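Local coordinates for tonb-dependent siderophore receptor (Acinetobacter baumannii, PDB 5FP1), which probably takes part in the first step of iron uptake by binding iron-chelating siderophores at the outer membrane, at residues A[115-120]-A[137-142]; A[682-687]-A[708-713]. All coordinates share one frame; numbering follows the deposited sequence.

In the fold
Contact 1 lies in the plug and contact 2 in the wall of the beta-barrel of this TonB-dependent receptor. They share no strand. Their centres are about 24 Å apart, and their nearest atoms about 13 Å. Both are antiparallel strand pairs. Contact 1 joins two inner strands of the five-stranded plug sheet and is buried. The face with Gln116, Glu118, Asn138 and Ile140 carries a polar network with a water. Contact 2 joins the last two barrel strands and is partly buried. Its apolar face, with Leu682, Ile684, Ala710 and Leu712, lies toward the surface, while its other face carries polar side chains and Val711 on the plug side.

Contact 1: residues A[115-120]-A[137-142]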
loop_
_atom_site.group_PDB
_atom_site.type_symbol
_atom_site.label_atom_id
_atom_site.label_comp_id
_atom_site.label_asym_id
_atom_site.label_seq_id
_atom_site.Cartn_x
_atom_site.Cartn_y
_atom_site.Cartn_z
ATOM N N GLU A 115 -6.177 -8.491 -10.695
ATOM C CA GLU A 115 -6.645 -9.870 -10.473
ATOM C C GLU A 115 -6.682 -10.220 -8.974
ATOM O O GLU A 115 -7.689 -10.676 -8.436
ATOM C CB GLU A 115 -5.662 -10.810 -11.201
ATOM C CG GLU A 115 -6.005 -12.294 -11.125
ATOM C CD GLU A 115 -7.162 -12.692 -12.051
ATOM O OE1 GLU A 115 -7.566 -11.903 -12.936
ATOM O OE2 GLU A 115 -7.675 -13.803 -11.885
ATOM N N GLN A 116 -5.554 -9.997 -8.294
ATOM C CA GLN A 116 -5.430 -10.259 -6.857
ATOM C C GLN A 116 -4.302 -9.427 -6.278
ATOM O O GLN A 116 -3.512 -8.883 -7.018
ATOM C CB GLN A 116 -5.162 -11.750 -6.573
ATOM C CG GLN A 116 -3.847 -12.259 -7.099
ATOM C CD GLN A 116 -3.823 -13.766 -7.300
ATOM O OE1 GLN A 116 -4.832 -14.369 -7.641
ATOM N NE2 GLN A 116 -2.659 -14.362 -7.137
ATOM N N VAL A 117 -4.257 -9.313 -4.950
ATOM C CA VAL A 117 -3.210 -8.555 -4.288
ATOM C C VAL A 117 -2.493 -9.525 -3.338
ATOM O O VAL A 117 -3.128 -10.199 -2.538
ATOM C CB VAL A 117 -3.780 -7.395 -3.445
ATOM C CG1 VAL A 117 -2.637 -6.596 -2.839
ATOM C CG2 VAL A 117 -4.664 -6.493 -4.286
ATOM N N GLU A 118 -1.180 -9.609 -3.453
ATOM C CA GLU A 118 -0.398 -10.498 -2.624
ATOM C C GLU A 118 0.395 -9.705 -1.612
ATOM O O GLU A 118 1.260 -8.859 -1.982
ATOM C CB GLU A 118 0.524 -11.345 -3.496
ATOM C CG GLU A 118 -0.235 -12.148 -4.540
ATOM C CD GLU A 118 0.616 -13.167 -5.266
ATOM O OE1 GLU A 118 1.847 -13.277 -4.995
ATOM O OE2 GLU A 118 0.033 -13.858 -6.117
ATOM N N VAL A 119 0.120 -9.968 -0.336
ATOM C CA VAL A 119 0.824 -9.288 0.755
ATOM C C VAL A 119 1.844 -10.227 1.393
ATOM O O VAL A 119 1.478 -11.209 2.067
ATOM C CB VAL A 119 -0.154 -8.804 1.813
ATOM C CG1 VAL A 119 0.554 -7.980 2.873
ATOM C CG2 VAL A 119 -1.278 -7.975 1.173
ATOM N N THR A 120 3.118 -9.915 1.201
ATOM C CA THR A 120 4.180 -10.641 1.850
ATOM C C THR A 120 4.343 -10.007 3.203
ATOM O O THR A 120 4.475 -8.778 3.315
ATOM C CB THR A 120 5.488 -10.575 1.048
ATOM O OG1 THR A 120 5.292 -11.246 -0.200
ATOM C CG2 THR A 120 6.616 -11.242 1.800
ATOM N N ILE A 137 3.821 -5.379 -0.825
ATOM C CA ILE A 137 2.572 -5.598 -1.507
ATOM C C ILE A 137 2.836 -5.695 -2.998
ATOM O O ILE A 137 3.566 -4.875 -3.561
ATOM C CB ILE A 137 1.631 -4.426 -1.224
ATOM C CG1 ILE A 137 1.253 -4.472 0.263
ATOM C CG2 ILE A 137 0.406 -4.500 -2.126
ATOM C CD1 ILE A 137 0.640 -3.202 0.778
ATOM N N ASN A 138 2.211 -6.683 -3.625
ATOM C CA ASN A 138 2.407 -6.938 -5.049
ATOM C C ASN A 138 1.043 -7.086 -5.686
ATOM O O ASN A 138 0.276 -7.993 -5.334
ATOM C CB ASN A 138 3.248 -8.210 -5.235
ATOM C CG ASN A 138 3.600 -8.475 -6.693
ATOM O OD1 ASN A 138 3.482 -7.586 -7.570
ATOM N ND2 ASN A 138 3.995 -9.714 -6.978
ATOM N N MET A 139 0.681 -6.147 -6.547
ATOM C CA MET A 139 -0.608 -6.187 -7.218
ATOM C C MET A 139 -0.447 -6.945 -8.550
ATOM O O MET A 139 0.421 -6.624 -9.356
ATOM C CB MET A 139 -1.163 -4.766 -7.398
ATOM C CG MET A 139 -1.526 -4.100 -6.043
ATOM S SD MET A 139 -1.919 -2.392 -6.364
ATOM C CE MET A 139 -3.609 -2.601 -6.832
ATOM N N ILE A 140 -1.275 -7.961 -8.751
ATOM C CA ILE A 140 -1.177 -8.861 -9.909
ATOM C C ILE A 140 -2.221 -8.391 -10.923
ATOM O O ILE A 140 -3.376 -8.276 -10.587
ATOM C CB ILE A 140 -1.532 -10.313 -9.526
ATOM C CG1 ILE A 140 -0.689 -10.785 -8.335
ATOM C CG2 ILE A 140 -1.388 -11.265 -10.710
ATOM C CD1 ILE A 140 0.793 -10.687 -8.544
ATOM N N SER A 141 -1.792 -8.100 -12.142
ATOM C CA SER A 141 -2.648 -7.457 -13.136
ATOM C C SER A 141 -3.395 -8.499 -13.942
ATOM O O SER A 141 -2.887 -9.605 -14.181
ATOM C CB SER A 141 -1.811 -6.637 -14.114
ATOM O OG SER A 141 -1.038 -5.677 -13.443
ATOM N N LYS A 142 -4.589 -8.129 -14.362
ATOM C CA LYS A 142 -5.322 -8.873 -15.376
ATOM C C LYS A 142 -4.609 -8.695 -16.701
ATOM O O LYS A 142 -4.400 -7.580 -17.140
ATOM C CB LYS A 142 -6.719 -8.301 -15.511
ATOM C CG LYS A 142 -7.596 -8.557 -14.296
ATOM C CD LYS A 142 -8.847 -7.692 -14.337
ATOM C CE LYS A 142 -9.810 -8.141 -13.256
ATOM N NZ LYS A 142 -10.755 -7.061 -12.885
HETATM O O HOH W 1 3.991 -11.492 -4.580
#
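Glu118 CG lies anti to its own carbonyl carbon (chi1 -57°), and the extended chain beyond it carries the carboxylate obliquely across Ile140. Glu118 OE2 comes 3.9 Å from Ile140 CG1. Gln116 CG instead sits between its backbone N and carbonyl carbon (chi1 65°). Gln116 and Ile140 then run side by side and point the same way, with CG of Gln116 3.7 Å from CG1 of Ile140. The amide of Gln116 reaches along its own strand. Its NE2 donates to the anti lone pair of Glu118 OE2 at 2.9 Å, nearly in the amide plane. A water links the strands on this face: it donates to Glu118 OE1 (2.8 Å) and accepts from Asn138 ND2. On the other face Val117 CG1 meets Ile137 CG2 at 3.8 Å, and Met139 CG lies a little farther off. The backbones are antiparallel. Glu118 and Asn138 form a hydrogen-bonded pair, and the bond from Glu118 N to Asn138 O is almost straight (2.9 Å, 176°). Strands 43-47 and 96-98 flank the pair in the plug sheet. Glu118 is also held by Ser28 and the backbone N of Ala29, and Asn138 OD1 by the backbone N of Gly100. Both carboxylate oxygens of this buried glutamate therefore accept hydrogen bonds, which would probably stabilise its negative charge.

Contact 2: residues A[682-687]-A[708-713]; sequences LNINNL and RSAVLA
Arg708 meets Leu687 just beyond the paired strands, in the loops at that end. Its chain bends at chi3 (62°), which brings the guanidinium edge to the carbonyl of Leu687. NH1 donates to Leu687 O at 3.0 Å; the oxygen lies in the guanidinium plane, but the donor is tilted 31° from the carbonyl plane. Nearer the backbone, Arg708 CB and CG pack against Asn686 O. Asn686 turns its own amide elsewhere, with ND2 donating to Glu706 O and Lys690 O.

Ser709 pairs with Asn685 through two backbone hydrogen bonds. Their side chains also meet: Asn685 ND2 donates to Ser709 OG in a long bond of 3.3 Å, with OG in the amide plane. Ala710 stands on the other face of the sheet. Its CB is 4.4 Å from Ile684 CG1, a loose contact.

The two strands are neighbours in the transmembrane beta-barrel. Strand 709-717 is the last of the chain and also pairs with strand 149-157, the first of the barrel, so it closes the cylinder.

Val711 forms the next hydrogen-bonded pair, with Asn683. Its N donates to Asn683 O at 2.8 Å, and its O accepts from Asn683 N at the same distance. Val711 CB and Asn683 CB share the face turned to the plug, where Asn683 ND2 donates to Asp54 O, Asn683 OD1 accepts from Gln681 NE2, and both side chains touch Lys56. Leu682, on the other face, brings CD1 to 3.3 Å from Val711 O. Leu712 lies on the surface, and its CD1 packs against Leu682 CB at 4.1 Å.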
loop_
_atom_site.group_PDB
_atom_site.type_symbol
_atom_site.label_atom_id
_atom_site.label_comp_id
_atom_site.label_asym_id
_atom_site.label_seq_id
_atom_site.Cartn_x
_atom_site.Cartn_y
_atom_site.Cartn_z
ATOM N N LEU A 682 -25.869 -5.952 -4.385
ATOM C CA LEU A 682 -26.024 -4.881 -3.437
ATOM C C LEU A 682 -24.952 -5.016 -2.369
ATOM O O LEU A 682 -24.814 -6.061 -1.728
ATOM C CB LEU A 682 -27.395 -4.980 -2.747
ATOM C CG LEU A 682 -27.656 -3.961 -1.654
ATOM C CD1 LEU A 682 -27.579 -2.563 -2.232
ATOM C CD2 LEU A 682 -29.006 -4.214 -0.994
ATOM N N ASN A 683 -24.216 -3.933 -2.161
ATOM C CA ASN A 683 -23.251 -3.855 -1.065
ATOM C C ASN A 683 -23.630 -2.735 -0.111
ATOM O O ASN A 683 -23.921 -1.630 -0.534
ATOM C CB ASN A 683 -21.844 -3.580 -1.639
ATOM C CG ASN A 683 -21.187 -4.824 -2.201
ATOM O OD1 ASN A 683 -21.342 -5.150 -3.387
ATOM N ND2 ASN A 683 -20.421 -5.510 -1.360
ATOM N N ILE A 684 -23.636 -3.041 1.179
ATOM C CA ILE A 684 -23.802 -2.043 2.193
ATOM C C ILE A 684 -22.505 -1.996 3.004
ATOM O O ILE A 684 -22.099 -2.979 3.622
ATOM C CB ILE A 684 -25.016 -2.323 3.091
ATOM C CG1 ILE A 684 -26.286 -2.336 2.227
ATOM C CG2 ILE A 684 -25.130 -1.246 4.163
ATOM C CD1 ILE A 684 -27.525 -2.707 3.008
ATOM N N ASN A 685 -21.864 -0.838 2.970
ATOM C CA ASN A 685 -20.549 -0.657 3.579
ATOM C C ASN A 685 -20.641 0.156 4.849
ATOM O O ASN A 685 -21.379 1.146 4.911
ATOM C CB ASN A 685 -19.643 0.033 2.573
ATOM C CG ASN A 685 -19.558 -0.735 1.271
ATOM O OD1 ASN A 685 -19.229 -1.915 1.267
ATOM N ND2 ASN A 685 -19.902 -0.090 0.172
ATOM N N ASN A 686 -19.879 -0.252 5.858
ATOM C CA ASN A 686 -19.919 0.388 7.175
ATOM C C ASN A 686 -21.376 0.484 7.600
ATOM O O ASN A 686 -21.938 1.560 7.829
ATOM C CB ASN A 686 -19.249 1.763 7.162
ATOM C CG ASN A 686 -19.081 2.341 8.547
ATOM O OD1 ASN A 686 -19.376 1.696 9.554
ATOM N ND2 ASN A 686 -18.551 3.567 8.608
ATOM N N LEU A 687 -21.934 -0.700 7.753
ATOM C CA LEU A 687 -23.343 -0.960 7.976
ATOM C C LEU A 687 -23.874 -0.284 9.229
ATOM O O LEU A 687 -25.020 0.146 9.270
ATOM C CB LEU A 687 -23.457 -2.486 8.104
ATOM C CG LEU A 687 -24.723 -3.288 8.026
ATOM C CD1 LEU A 687 -25.454 -2.998 6.731
ATOM C CD2 LEU A 687 -24.315 -4.750 8.099
ATOM N N ARG A 708 -21.447 5.221 6.382
ATOM C CA ARG A 708 -22.251 4.182 5.726
ATOM C C ARG A 708 -22.539 4.530 4.275
ATOM O O ARG A 708 -22.825 5.680 3.927
ATOM C CB ARG A 708 -23.579 3.987 6.481
ATOM C CG ARG A 708 -24.448 2.868 5.908
ATOM C CD ARG A 708 -25.432 2.375 6.941
ATOM N NE ARG A 708 -26.346 3.427 7.344
ATOM C CZ ARG A 708 -26.944 3.493 8.530
ATOM N NH1 ARG A 708 -26.724 2.571 9.468
ATOM N NH2 ARG A 708 -27.758 4.501 8.783
ATOM N N SER A 709 -22.474 3.535 3.404
ATOM C CA SER A 709 -22.850 3.730 2.018
ATOM C C SER A 709 -23.518 2.455 1.494
ATOM O O SER A 709 -23.416 1.409 2.112
ATOM C CB SER A 709 -21.636 4.062 1.145
ATOM O OG SER A 709 -20.765 2.942 1.047
ATOM N N ALA A 710 -24.193 2.577 0.365
ATOM C CA ALA A 710 -24.742 1.428 -0.337
ATOM C C ALA A 710 -24.406 1.566 -1.794
ATOM O O ALA A 710 -24.436 2.656 -2.349
ATOM C CB ALA A 710 -26.265 1.370 -0.169
ATOM N N VAL A 711 -24.129 0.435 -2.431
ATOM C CA VAL A 711 -23.905 0.397 -3.857
ATOM C C VAL A 711 -24.743 -0.710 -4.481
ATOM O O VAL A 711 -24.804 -1.820 -3.945
ATOM C CB VAL A 711 -22.431 0.117 -4.166
ATOM C CG1 VAL A 711 -22.218 -0.026 -5.657
ATOM C CG2 VAL A 711 -21.564 1.257 -3.617
ATOM N N LEU A 712 -25.355 -0.413 -5.617
ATOM C CA LEU A 712 -26.109 -1.425 -6.357
ATOM C C LEU A 712 -25.523 -1.551 -7.729
ATOM O O LEU A 712 -25.377 -0.559 -8.447
ATOM C CB LEU A 712 -27.591 -1.044 -6.466
ATOM C CG LEU A 712 -28.460 -2.076 -7.202
ATOM C CD1 LEU A 712 -28.542 -3.332 -6.351
ATOM C CD2 LEU A 712 -29.849 -1.504 -7.456
ATOM N N ALA A 713 -25.197 -2.789 -8.111
ATOM C CA ALA A 713 -24.554 -3.039 -9.381
ATOM C C ALA A 713 -25.298 -4.087 -10.208
ATOM O O ALA A 713 -25.783 -5.080 -9.683
ATOM C CB ALA A 713 -23.134 -3.528 -9.162
#